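Long-range contacts in uncharacterized protein (Brachypodium distachyon, PDB 4ME2), which probably binds RNA in a sequence-specific manner, as a chloroplast pentatricopeptide repeat protein linked to group II intron RNA: residues Q54-L59 / T70-A75; P116-Y121 / E144-E149; A177-G182 / K215-D220. All coordinates share one frame; numbering follows the deposited sequence.

Contact 1 of 3, residues Q54-L59 / T70-A75; sequences QALKRL and TAAASA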
ATOM      1  N   GLN A  54       9.262 -15.336 -15.871  1.00 24.24           N
ATOM      2  CA  GLN A  54       8.815 -15.751 -17.196  1.00 25.25           C
ATOM      3  C   GLN A  54       7.525 -16.564 -17.148  1.00 24.64           C
ATOM      4  O   GLN A  54       6.636 -16.369 -17.977  1.00 24.18           O
ATOM      5  CB  GLN A  54       9.936 -16.444 -17.973  1.00 27.13           C
ATOM      6  CG  GLN A  54      11.015 -15.462 -18.423  1.00 28.98           C
ATOM      7  CD  GLN A  54      10.450 -14.269 -19.187  1.00 31.17           C
ATOM      8  OE1 GLN A  54       9.927 -14.416 -20.290  1.00 33.98           O
ATOM      9  NE2 GLN A  54      10.552 -13.080 -18.597  1.00 31.10           N
ATOM     10  N   ALA A  55       7.416 -17.449 -16.160  1.00 23.77           N
ATOM     11  CA  ALA A  55       6.207 -18.247 -15.968  1.00 24.27           C
ATOM     12  C   ALA A  55       4.989 -17.373 -15.678  1.00 23.58           C
ATOM     13  O   ALA A  55       3.918 -17.597 -16.239  1.00 24.32           O
ATOM     14  CB  ALA A  55       6.408 -19.274 -14.862  1.00 24.50           C
ATOM     15  N   LEU A  56       5.145 -16.379 -14.805  1.00 22.41           N
ATOM     16  CA  LEU A  56       4.022 -15.512 -14.464  1.00 21.77           C
ATOM     17  C   LEU A  56       3.535 -14.743 -15.692  1.00 21.76           C
ATOM     18  O   LEU A  56       2.332 -14.600 -15.902  1.00 21.95           O
ATOM     19  CB  LEU A  56       4.383 -14.555 -13.323  1.00 21.37           C
ATOM     20  CG  LEU A  56       3.259 -13.626 -12.849  1.00 21.11           C
ATOM     21  CD1 LEU A  56       1.982 -14.400 -12.574  1.00 21.27           C
ATOM     22  CD2 LEU A  56       3.681 -12.836 -11.618  1.00 20.90           C
ATOM     23  N   LYS A  57       4.475 -14.254 -16.496  1.00 22.07           N
ATOM     24  CA  LYS A  57       4.136 -13.576 -17.748  1.00 22.57           C
ATOM     25  C   LYS A  57       3.426 -14.535 -18.719  1.00 23.23           C
ATOM     26  O   LYS A  57       2.380 -14.203 -19.278  1.00 23.07           O
ATOM     27  CB  LYS A  57       5.389 -12.934 -18.363  1.00 22.78           C
ATOM     28  CG  LYS A  57       5.885 -11.715 -17.587  1.00 23.41           C
ATOM     29  CD  LYS A  57       7.345 -11.363 -17.865  1.00 24.89           C
ATOM     30  CE  LYS A  57       7.588 -10.979 -19.314  1.00 26.25           C
ATOM     31  NZ  LYS A  57       9.018 -10.641 -19.560  1.00 27.37           N
ATOM     32  N   ARG A  58       3.976 -15.735 -18.880  1.00 24.04           N
ATOM     33  CA  ARG A  58       3.394 -16.756 -19.748  1.00 25.17           C
ATOM     34  C   ARG A  58       1.966 -17.116 -19.330  1.00 24.74           C
ATOM     35  O   ARG A  58       1.069 -17.204 -20.169  1.00 24.91           O
ATOM     36  CB  ARG A  58       4.285 -18.000 -19.740  1.00 27.12           C
ATOM     37  CG  ARG A  58       3.830 -19.131 -20.647  1.00 29.65           C
ATOM     38  CD  ARG A  58       4.723 -20.357 -20.483  1.00 31.73           C
ATOM     39  NE  ARG A  58       4.506 -21.050 -19.210  1.00 34.29           N
ATOM     40  CZ  ARG A  58       5.434 -21.245 -18.273  1.00 34.99           C
ATOM     41  NH1 ARG A  58       6.680 -20.817 -18.446  1.00 36.16           N
ATOM     42  NH2 ARG A  58       5.117 -21.889 -17.158  1.00 35.62           N
ATOM     43  N   LEU A  59       1.763 -17.311 -18.029  1.00 23.69           N
ATOM     44  CA  LEU A  59       0.459 -17.701 -17.489  1.00 23.66           C
ATOM     45  C   LEU A  59      -0.615 -16.630 -17.655  1.00 22.95           C
ATOM     46  O   LEU A  59      -1.810 -16.929 -17.610  1.00 24.95           O
ATOM     47  CB  LEU A  59       0.578 -18.080 -16.008  1.00 23.18           C
ATOM     48  CG  LEU A  59       1.331 -19.378 -15.699  1.00 23.81           C
ATOM     49  CD1 LEU A  59       1.626 -19.491 -14.209  1.00 23.78           C
ATOM     50  CD2 LEU A  59       0.550 -20.582 -16.198  1.00 24.33           C
ATOM     51  N   THR A  70      -3.839 -13.502  -9.795  1.00 25.72           N
ATOM     52  CA  THR A  70      -3.737 -14.083  -8.453  1.00 25.83           C
ATOM     53  C   THR A  70      -3.402 -15.573  -8.518  1.00 25.87           C
ATOM     54  O   THR A  70      -2.483 -16.045  -7.844  1.00 26.36           O
ATOM     55  CB  THR A  70      -5.026 -13.861  -7.632  1.00 26.10           C
ATOM     56  OG1 THR A  70      -5.248 -12.455  -7.465  1.00 26.28           O
ATOM     57  CG2 THR A  70      -4.914 -14.513  -6.262  1.00 27.35           C
ATOM     58  N   ALA A  71      -4.146 -16.308  -9.339  1.00 26.52           N
ATOM     59  CA  ALA A  71      -3.914 -17.737  -9.510  1.00 26.29           C
ATOM     60  C   ALA A  71      -2.540 -17.974 -10.118  1.00 25.79           C
ATOM     61  O   ALA A  71      -1.806 -18.882  -9.708  1.00 26.70           O
ATOM     62  CB  ALA A  71      -4.993 -18.345 -10.390  1.00 27.03           C
ATOM     63  N   ALA A  72      -2.191 -17.149 -11.097  1.00 25.04           N
ATOM     64  CA  ALA A  72      -0.936 -17.330 -11.782  1.00 23.92           C
ATOM     65  C   ALA A  72       0.208 -17.048 -10.823  1.00 22.70           C
ATOM     66  O   ALA A  72       1.206 -17.744 -10.849  1.00 22.36           O
ATOM     67  CB  ALA A  72      -0.850 -16.452 -13.013  1.00 23.44           C
ATOM     68  N   ALA A  73       0.052 -16.038  -9.969  1.00 22.12           N
ATOM     69  CA  ALA A  73       1.147 -15.622  -9.087  1.00 21.43           C
ATOM     70  C   ALA A  73       1.483 -16.679  -8.041  1.00 21.42           C
ATOM     71  O   ALA A  73       2.654 -16.924  -7.761  1.00 20.40           O
ATOM     72  CB  ALA A  73       0.843 -14.284  -8.431  1.00 21.12           C
ATOM     73  N   SER A  74       0.467 -17.315  -7.467  1.00 22.21           N
ATOM     74  CA  SER A  74       0.742 -18.395  -6.526  1.00 23.23           C
ATOM     75  C   SER A  74       1.406 -19.585  -7.220  1.00 23.20           C
ATOM     76  O   SER A  74       2.328 -20.179  -6.671  1.00 23.72           O
ATOM     77  CB  SER A  74      -0.513 -18.819  -5.755  1.00 25.00           C
ATOM     78  OG  SER A  74      -1.526 -19.284  -6.625  1.00 27.17           O
ATOM     79  N   ALA A  75       0.956 -19.919  -8.425  1.00 22.35           N
ATOM     80  CA  ALA A  75       1.534 -21.036  -9.167  1.00 22.94           C
ATOM     81  C   ALA A  75       2.981 -20.763  -9.575  1.00 22.80           C
ATOM     82  O   ALA A  75       3.848 -21.622  -9.431  1.00 24.28           O
ATOM     83  CB  ALA A  75       0.689 -21.361 -10.392  1.00 23.33           C
TER
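Ala72 sits at the middle of this contact, and two leucines of the neighbouring helix close on its methyl group. Leu56 and Leu59 lie one helical turn apart on residues 54-59, but they use different rotamers. Leu56 has CG anti to its backbone N (chi1 -178°). This swings the end of the side chain nearer to residues 70-75 than its CB direction alone would suggest. Its CD1 then does all the touching: it packs on Ala72 CB at 3.5 Å and lies over the backbone, 3.6 Å from Ala73 N. The CB of Leu59 points toward the other helix, and CG is anti to the carbonyl carbon (chi1 -69°). Leu59 CB meets Ala72 CB at 3.7 Å. Leu59 CD1 also lies by Ala72, 3.8 Å from Ala72 O, and reaches Ala75 CB more loosely at 4.4 Å.

The two helices are antiparallel neighbours in the helix-turn-helix array of a pentatricopeptide repeat protein. Their short segments run at 153° to each other, and their axes approach to 9.0 Å. The small alanine side chains are consistent with the 5.9 Å between Leu59 CA and Ala72 CA. The side chains that meet are all apolar. Leu56 and Ala73 are buried, and both also touch helix 98-109, Leu56 through Leu100 and Ala73 through Ala103 and Val107. Leu59 lies at the exposed border of the interface. On the outer side of residues 70-75, Ser74 OG donates to Ala71 O at 3.1 Å, from above the carbonyl plane. Ala71 O also accepts from Ala75 N.

Contact 2 of 3, residues P116-Y121 / E144-E149; sequences PDPELY and EAFIEE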
ATOM      1  N   PRO A 116       5.205  -5.730   6.985  1.00 27.42           N
ATOM      2  CA  PRO A 116       4.561  -4.611   6.296  1.00 27.23           C
ATOM      3  C   PRO A 116       5.448  -3.372   6.282  1.00 28.13           C
ATOM      4  O   PRO A 116       5.983  -2.975   7.322  1.00 27.77           O
ATOM      5  CB  PRO A 116       3.306  -4.356   7.135  1.00 27.28           C
ATOM      6  CG  PRO A 116       3.008  -5.672   7.765  1.00 27.55           C
ATOM      7  CD  PRO A 116       4.345  -6.293   8.042  1.00 27.41           C
ATOM      8  N   ASP A 117       5.615  -2.790   5.099  1.00 27.42           N
ATOM      9  CA  ASP A 117       6.410  -1.590   4.924  1.00 27.14           C
ATOM     10  C   ASP A 117       5.561  -0.608   4.125  1.00 26.58           C
ATOM     11  O   ASP A 117       5.353  -0.809   2.927  1.00 25.27           O
ATOM     12  CB  ASP A 117       7.719  -1.920   4.195  1.00 28.60           C
ATOM     13  CG  ASP A 117       8.576  -0.694   3.915  1.00 29.28           C
ATOM     14  OD1 ASP A 117       8.291   0.400   4.445  1.00 30.17           O
ATOM     15  OD2 ASP A 117       9.555  -0.832   3.153  1.00 31.22           O
ATOM     16  N   PRO A 118       5.047   0.442   4.790  1.00 25.89           N
ATOM     17  CA  PRO A 118       4.228   1.421   4.077  1.00 25.55           C
ATOM     18  C   PRO A 118       4.982   2.120   2.949  1.00 24.86           C
ATOM     19  O   PRO A 118       4.359   2.598   2.007  1.00 23.59           O
ATOM     20  CB  PRO A 118       3.844   2.430   5.167  1.00 26.34           C
ATOM     21  CG  PRO A 118       4.002   1.695   6.453  1.00 25.97           C
ATOM     22  CD  PRO A 118       5.127   0.735   6.236  1.00 26.73           C
ATOM     23  N   GLU A 119       6.306   2.191   3.047  1.00 24.72           N
ATOM     24  CA  GLU A 119       7.101   2.825   2.002  1.00 25.04           C
ATOM     25  C   GLU A 119       7.131   1.968   0.734  1.00 23.58           C
ATOM     26  O   GLU A 119       7.114   2.502  -0.378  1.00 22.94           O
ATOM     27  CB  GLU A 119       8.515   3.159   2.503  1.00 27.48           C
ATOM     28  CG  GLU A 119       9.316   4.025   1.542  1.00 29.27           C
ATOM     29  CD  GLU A 119      10.479   4.740   2.203  1.00 31.33           C
ATOM     30  OE1 GLU A 119      10.697   4.546   3.419  1.00 32.93           O
ATOM     31  OE2 GLU A 119      11.173   5.503   1.502  1.00 32.13           O
ATOM     32  N   LEU A 120       7.157   0.648   0.897  1.00 22.44           N
ATOM     33  CA  LEU A 120       7.069  -0.250  -0.251  1.00 21.70           C
ATOM     34  C   LEU A 120       5.696  -0.089  -0.893  1.00 20.88           C
ATOM     35  O   LEU A 120       5.572   0.025  -2.122  1.00 20.07           O
ATOM     36  CB  LEU A 120       7.291  -1.704   0.165  1.00 22.32           C
ATOM     37  CG  LEU A 120       7.141  -2.735  -0.961  1.00 22.07           C
ATOM     38  CD1 LEU A 120       8.059  -2.412  -2.138  1.00 22.66           C
ATOM     39  CD2 LEU A 120       7.404  -4.139  -0.435  1.00 22.71           C
ATOM     40  N   TYR A 121       4.663  -0.060  -0.059  1.00 19.88           N
ATOM     41  CA  TYR A 121       3.321   0.192  -0.577  1.00 19.30           C
ATOM     42  C   TYR A 121       3.255   1.533  -1.316  1.00 19.16           C
ATOM     43  O   TYR A 121       2.603   1.642  -2.357  1.00 17.77           O
ATOM     44  CB  TYR A 121       2.267   0.129   0.532  1.00 19.51           C
ATOM     45  CG  TYR A 121       2.108  -1.234   1.181  1.00 19.51           C
ATOM     46  CD1 TYR A 121       2.455  -2.414   0.507  1.00 19.50           C
ATOM     47  CD2 TYR A 121       1.599  -1.344   2.475  1.00 19.98           C
ATOM     48  CE1 TYR A 121       2.297  -3.658   1.107  1.00 19.70           C
ATOM     49  CE2 TYR A 121       1.435  -2.583   3.082  1.00 19.79           C
ATOM     50  CZ  TYR A 121       1.788  -3.735   2.405  1.00 19.27           C
ATOM     51  OH  TYR A 121       1.624  -4.965   3.016  1.00 19.73           O
ATOM     52  N   GLU A 144      -6.689  -1.330   1.996  1.00 19.14           N
ATOM     53  CA  GLU A 144      -7.510  -2.122   2.913  1.00 19.97           C
ATOM     54  C   GLU A 144      -6.724  -3.295   3.495  1.00 19.88           C
ATOM     55  O   GLU A 144      -6.851  -3.589   4.681  1.00 20.30           O
ATOM     56  CB  GLU A 144      -8.784  -2.622   2.232  1.00 21.20           C
ATOM     57  CG  GLU A 144      -9.750  -1.512   1.857  1.00 22.55           C
ATOM     58  CD  GLU A 144     -10.185  -0.681   3.046  1.00 23.61           C
ATOM     59  OE1 GLU A 144     -10.684  -1.263   4.035  1.00 25.97           O
ATOM     60  OE2 GLU A 144     -10.039   0.557   2.992  1.00 24.35           O
ATOM     61  N   ALA A 145      -5.900  -3.940   2.665  1.00 19.48           N
ATOM     62  CA  ALA A 145      -5.095  -5.085   3.100  1.00 19.36           C
ATOM     63  C   ALA A 145      -4.033  -4.673   4.116  1.00 20.05           C
ATOM     64  O   ALA A 145      -3.755  -5.411   5.059  1.00 21.02           O
ATOM     65  CB  ALA A 145      -4.464  -5.796   1.905  1.00 19.25           C
ATOM     66  N   PHE A 146      -3.458  -3.492   3.920  1.00 19.37           N
ATOM     67  CA  PHE A 146      -2.472  -2.946   4.839  1.00 19.97           C
ATOM     68  C   PHE A 146      -3.119  -2.675   6.192  1.00 20.50           C
ATOM     69  O   PHE A 146      -2.590  -3.070   7.227  1.00 20.98           O
ATOM     70  CB  PHE A 146      -1.864  -1.667   4.256  1.00 20.20           C
ATOM     71  CG  PHE A 146      -1.049  -0.863   5.237  1.00 20.24           C
ATOM     72  CD1 PHE A 146      -0.042  -1.460   5.996  1.00 20.43           C
ATOM     73  CD2 PHE A 146      -1.264   0.503   5.375  1.00 20.74           C
ATOM     74  CE1 PHE A 146       0.718  -0.712   6.887  1.00 20.82           C
ATOM     75  CE2 PHE A 146      -0.504   1.261   6.258  1.00 21.01           C
ATOM     76  CZ  PHE A 146       0.485   0.651   7.017  1.00 21.35           C
ATOM     77  N   ILE A 147      -4.273  -2.017   6.180  1.00 21.03           N
ATOM     78  CA  ILE A 147      -4.951  -1.684   7.433  1.00 21.92           C
ATOM     79  C   ILE A 147      -5.320  -2.963   8.183  1.00 22.73           C
ATOM     80  O   ILE A 147      -5.091  -3.069   9.391  1.00 23.47           O
ATOM     81  CB  ILE A 147      -6.170  -0.762   7.207  1.00 22.20           C
ATOM     82  CG1 ILE A 147      -5.697   0.598   6.687  1.00 22.46           C
ATOM     83  CG2 ILE A 147      -6.964  -0.577   8.497  1.00 23.39           C
ATOM     84  CD1 ILE A 147      -6.806   1.500   6.184  1.00 23.14           C
ATOM     85  N   GLU A 148      -5.856  -3.937   7.450  1.00 23.46           N
ATOM     86  CA  GLU A 148      -6.241  -5.223   8.033  1.00 25.08           C
ATOM     87  C   GLU A 148      -5.041  -5.980   8.603  1.00 24.88           C
ATOM     88  O   GLU A 148      -5.092  -6.456   9.742  1.00 26.14           O
ATOM     89  CB  GLU A 148      -7.002  -6.089   7.024  1.00 27.31           C
ATOM     90  CG  GLU A 148      -7.191  -7.533   7.485  1.00 30.70           C
ATOM     91  CD  GLU A 148      -8.467  -8.179   6.969  1.00 34.39           C
ATOM     92  OE1 GLU A 148      -9.197  -7.545   6.178  1.00 36.45           O
ATOM     93  OE2 GLU A 148      -8.749  -9.333   7.372  1.00 36.95           O
ATOM     94  N   GLU A 149      -3.959  -6.085   7.833  1.00 23.67           N
ATOM     95  CA  GLU A 149      -2.796  -6.829   8.316  1.00 23.96           C
ATOM     96  C   GLU A 149      -2.209  -6.223   9.595  1.00 24.48           C
ATOM     97  O   GLU A 149      -1.630  -6.934  10.409  1.00 25.16           O
ATOM     98  CB  GLU A 149      -1.723  -7.002   7.231  1.00 23.06           C
ATOM     99  CG  GLU A 149      -0.916  -5.754   6.913  1.00 22.45           C
ATOM    100  CD  GLU A 149      -0.128  -5.854   5.617  1.00 22.25           C
ATOM    101  OE1 GLU A 149      -0.117  -6.931   4.988  1.00 21.97           O
ATOM    102  OE2 GLU A 149       0.494  -4.847   5.233  1.00 22.67           O
TER
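Phe146, Tyr121 and Glu149 bury the most surface where helix 118-126 meets helix 133-151, two helices of the pentatricopeptide repeat array. Phe146 and Glu149 project from the same side of helix 133-151, and Tyr121 reaches both of them. Phe146 has CG anti to its backbone N (chi1 168°), so its ring extends toward Pro118 and Tyr121. Tyr121 turns an edge to the face of Phe146 in an offset edge-to-face pair, with ring centroids 5.4 Å apart and planes at 69°. The closest atoms are Tyr121 CE2 and Phe146 CD1, at 3.5 Å. Farther out on the Phe146 ring, CZ rests against Pro118 CG at 3.7 Å. Trp163 makes a further edge-to-face pair with Phe146, and Leu171 and Leu174 of helix 168-180 touch the Phe146 side chain.

Pro118 opens helix 118-126. Asp117 is its N-cap, and Asp117 OD1 accepts from Glu119 N at 3.0 Å.

Glu149 holds CG in the crowded position between its backbone N and carbonyl carbon (chi1 74°). Its side chain is extended beyond CG, which brings the carboxylate tip to tip with the Tyr121 hydroxyl. The Glu149 and Pro116 side chains pass in opposite directions, and Glu149 OE2 comes within 3.4 Å of Pro116 CB. Glu149 OE1 forms a salt bridge with Arg109, which would help to keep the carboxylate charged. The hydroxyl of Tyr121 is also hydrogen-bonded to that of Tyr114. Tyr121 OH donates to the syn lone pair of Glu149 OE2, a very short bond of 2.5 Å.

Contact 3 of 3, residues A177-G182 / K215-D220; sequences ALVAKG and KRLGLD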
ATOM      1  N   ALA A 177       1.591   9.543  -1.416  1.00 18.65           N
ATOM      2  CA  ALA A 177       1.489   8.835  -2.688  1.00 18.14           C
ATOM      3  C   ALA A 177       0.026   8.643  -3.064  1.00 18.18           C
ATOM      4  O   ALA A 177      -0.353   8.845  -4.214  1.00 18.27           O
ATOM      5  CB  ALA A 177       2.219   7.499  -2.629  1.00 18.16           C
ATOM      6  N   LEU A 178      -0.799   8.278  -2.087  1.00 17.76           N
ATOM      7  CA  LEU A 178      -2.220   8.052  -2.355  1.00 17.52           C
ATOM      8  C   LEU A 178      -2.912   9.329  -2.820  1.00 18.26           C
ATOM      9  O   LEU A 178      -3.673   9.315  -3.785  1.00 18.19           O
ATOM     10  CB  LEU A 178      -2.923   7.490  -1.120  1.00 17.19           C
ATOM     11  CG  LEU A 178      -2.560   6.050  -0.749  1.00 16.71           C
ATOM     12  CD1 LEU A 178      -3.031   5.714   0.659  1.00 17.07           C
ATOM     13  CD2 LEU A 178      -3.136   5.074  -1.765  1.00 17.36           C
ATOM     14  N   VAL A 179      -2.652  10.432  -2.130  1.00 17.95           N
ATOM     15  CA  VAL A 179      -3.251  11.706  -2.503  1.00 19.19           C
ATOM     16  C   VAL A 179      -2.809  12.130  -3.914  1.00 19.02           C
ATOM     17  O   VAL A 179      -3.646  12.496  -4.743  1.00 19.61           O
ATOM     18  CB  VAL A 179      -2.970  12.790  -1.447  1.00 19.85           C
ATOM     19  CG1 VAL A 179      -3.267  14.161  -2.006  1.00 21.04           C
ATOM     20  CG2 VAL A 179      -3.805  12.522  -0.193  1.00 20.05           C
ATOM     21  N   ALA A 180      -1.514  12.039  -4.204  1.00 19.28           N
ATOM     22  CA  ALA A 180      -1.019  12.387  -5.542  1.00 19.26           C
ATOM     23  C   ALA A 180      -1.665  11.539  -6.652  1.00 20.04           C
ATOM     24  O   ALA A 180      -1.943  12.042  -7.745  1.00 20.12           O
ATOM     25  CB  ALA A 180       0.506  12.312  -5.600  1.00 19.44           C
ATOM     26  N   LYS A 181      -1.919  10.265  -6.355  1.00 19.74           N
ATOM     27  CA  LYS A 181      -2.541   9.352  -7.314  1.00 20.36           C
ATOM     28  C   LYS A 181      -4.049   9.503  -7.403  1.00 20.53           C
ATOM     29  O   LYS A 181      -4.692   8.800  -8.185  1.00 21.89           O
ATOM     30  CB  LYS A 181      -2.199   7.904  -6.979  1.00 20.99           C
ATOM     31  CG  LYS A 181      -0.918   7.435  -7.623  1.00 22.45           C
ATOM     32  CD  LYS A 181      -1.081   7.323  -9.126  1.00 22.65           C
ATOM     33  CE  LYS A 181       0.280   7.188  -9.760  1.00 23.72           C
ATOM     34  NZ  LYS A 181       0.213   7.306 -11.238  1.00 23.97           N
ATOM     35  N   GLY A 182      -4.610  10.415  -6.612  1.00 19.47           N
ATOM     36  CA  GLY A 182      -6.051  10.671  -6.615  1.00 19.85           C
ATOM     37  C   GLY A 182      -6.893   9.694  -5.813  1.00 19.75           C
ATOM     38  O   GLY A 182      -8.121   9.679  -5.944  1.00 20.43           O
ATOM     39  N   LYS A 215      -9.600  18.226   0.129  1.00 25.32           N
ATOM     40  CA  LYS A 215     -10.317  19.331  -0.503  1.00 27.64           C
ATOM     41  C   LYS A 215     -10.192  19.257  -2.016  1.00 27.11           C
ATOM     42  O   LYS A 215     -11.189  19.273  -2.738  1.00 27.71           O
ATOM     43  CB  LYS A 215      -9.792  20.669   0.013  1.00 29.45           C
ATOM     44  CG  LYS A 215     -10.460  21.874  -0.618  1.00 32.22           C
ATOM     45  CD  LYS A 215     -10.046  23.142   0.104  1.00 34.55           C
ATOM     46  CE  LYS A 215     -11.062  24.246  -0.121  1.00 35.97           C
ATOM     47  NZ  LYS A 215     -10.886  25.336   0.878  1.00 37.95           N
ATOM     48  N   ARG A 216      -8.952  19.154  -2.486  1.00 26.63           N
ATOM     49  CA  ARG A 216      -8.654  19.103  -3.910  1.00 26.30           C
ATOM     50  C   ARG A 216      -9.404  17.973  -4.629  1.00 25.15           C
ATOM     51  O   ARG A 216      -9.826  18.127  -5.770  1.00 25.21           O
ATOM     52  CB  ARG A 216      -7.135  18.969  -4.107  1.00 26.75           C
ATOM     53  CG  ARG A 216      -6.634  19.150  -5.534  1.00 27.44           C
ATOM     54  CD  ARG A 216      -5.108  19.129  -5.602  1.00 27.75           C
ATOM     55  NE  ARG A 216      -4.563  17.848  -5.165  1.00 27.37           N
ATOM     56  CZ  ARG A 216      -4.512  16.767  -5.936  1.00 27.94           C
ATOM     57  NH1 ARG A 216      -4.964  16.824  -7.181  1.00 28.47           N
ATOM     58  NH2 ARG A 216      -4.011  15.636  -5.466  1.00 27.71           N
ATOM     59  N   LEU A 217      -9.581  16.846  -3.944  1.00 24.51           N
ATOM     60  CA  LEU A 217     -10.203  15.665  -4.534  1.00 23.79           C
ATOM     61  C   LEU A 217     -11.706  15.545  -4.262  1.00 24.27           C
ATOM     62  O   LEU A 217     -12.343  14.567  -4.657  1.00 25.03           O
ATOM     63  CB  LEU A 217      -9.465  14.402  -4.082  1.00 23.73           C
ATOM     64  CG  LEU A 217      -8.011  14.364  -4.554  1.00 23.23           C
ATOM     65  CD1 LEU A 217      -7.222  13.322  -3.775  1.00 22.90           C
ATOM     66  CD2 LEU A 217      -7.945  14.105  -6.049  1.00 23.12           C
ATOM     67  N   GLY A 218     -12.261  16.544  -3.590  1.00 23.68           N
ATOM     68  CA  GLY A 218     -13.708  16.642  -3.431  1.00 24.52           C
ATOM     69  C   GLY A 218     -14.307  15.921  -2.241  1.00 24.18           C
ATOM     70  O   GLY A 218     -15.530  15.804  -2.148  1.00 23.87           O
ATOM     71  N   LEU A 219     -13.465  15.428  -1.332  1.00 23.77           N
ATOM     72  CA  LEU A 219     -13.973  14.858  -0.082  1.00 24.15           C
ATOM     73  C   LEU A 219     -14.016  15.964   0.957  1.00 24.74           C
ATOM     74  O   LEU A 219     -13.152  16.035   1.834  1.00 23.53           O
ATOM     75  CB  LEU A 219     -13.095  13.710   0.434  1.00 23.96           C
ATOM     76  CG  LEU A 219     -12.683  12.501  -0.411  1.00 24.86           C
ATOM     77  CD1 LEU A 219     -12.673  11.223   0.423  1.00 22.83           C
ATOM     78  CD2 LEU A 219     -13.505  12.321  -1.677  1.00 24.23           C
ATOM     79  N   ASP A 220     -15.013  16.840   0.869  1.00 25.67           N
ATOM     80  CA  ASP A 220     -15.018  18.026   1.725  1.00 26.68           C
ATOM     81  C   ASP A 220     -15.321  17.766   3.201  1.00 26.00           C
ATOM     82  O   ASP A 220     -14.894  18.540   4.051  1.00 25.74           O
ATOM     83  CB  ASP A 220     -15.882  19.167   1.157  1.00 29.38           C
ATOM     84  CG  ASP A 220     -17.085  18.669   0.396  1.00 31.37           C
ATOM     85  OD1 ASP A 220     -17.161  18.927  -0.828  1.00 33.51           O
ATOM     86  OD2 ASP A 220     -17.945  18.013   1.011  1.00 32.95           O
TER
HETATM   87  O   HOH W   1      -4.680  13.682  -7.912  1.00 31.45           O
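Arg216 and Leu217 both direct their CB atoms at residues 177-182, and their side chains take separate routes to that helix end. Arg216 has CG anti to its backbone N and stays extended until chi3 (62°), where the chain bends. The Arg216 side chain crosses that of Val179 obliquely and brings NH2 within 3.2 Å of Val179 O, which lies near the guanidinium plane. Val179 CG1, anti to its own backbone N, is 3.8 Å from Arg216 NH2. A water in the plane of the guanidinium links the segments: it accepts from Arg216 NH2 and donates to Ala180 O, 3.2 Å from each.

Both segments include the C-terminal end of a helix of the pentatricopeptide repeat array. These are helices 168-180 and 204-216, with helix 184-197 between them in the chain. Each ends in a Schellman motif, with Gly182 and Gly218 taking positive phi. Leu219 is already the N-cap of helix 220-236. Gly182 N bonds back to Val179 O at 3.0 Å.

Leu217 has CG anti to the carbonyl carbon (chi1 -63°), and CG lies over one face of the Arg216 guanidinium, toward its rim. Leu217 CD2 is 4.0 Å from Gly182 CA, while Leu217 CD1 lies 3.8 Å from Val179 O. Leu217 CD1 also meets Val179 CG1 loosely, at 4.4 Å. Val179 and Leu217 also touch helix 184-197, through Ala187 and Ala184 respectively.

The three contacts follow one another in series from the N terminus, and none nests in or crosses another. Contact 1 closes a short loop of 10 residues and pairs helix 47-59 with helix 66-77. Contact 2 spans 22 mostly helical residues and joins helix 118-126 to helix 133-151, with its centre about 5 Å from the centre of the chain. Contact 3 bridges 32 residues and links the C-terminal ends of helices 168-180 and 204-216. Contacts 1 and 3 lie on opposite sides of the chain's centre, their own centres about 33 Å apart. Contacts 2 and 3 come closer, with nearest atoms about 6 Å apart, and helices 133-151 and 168-180 are consecutive.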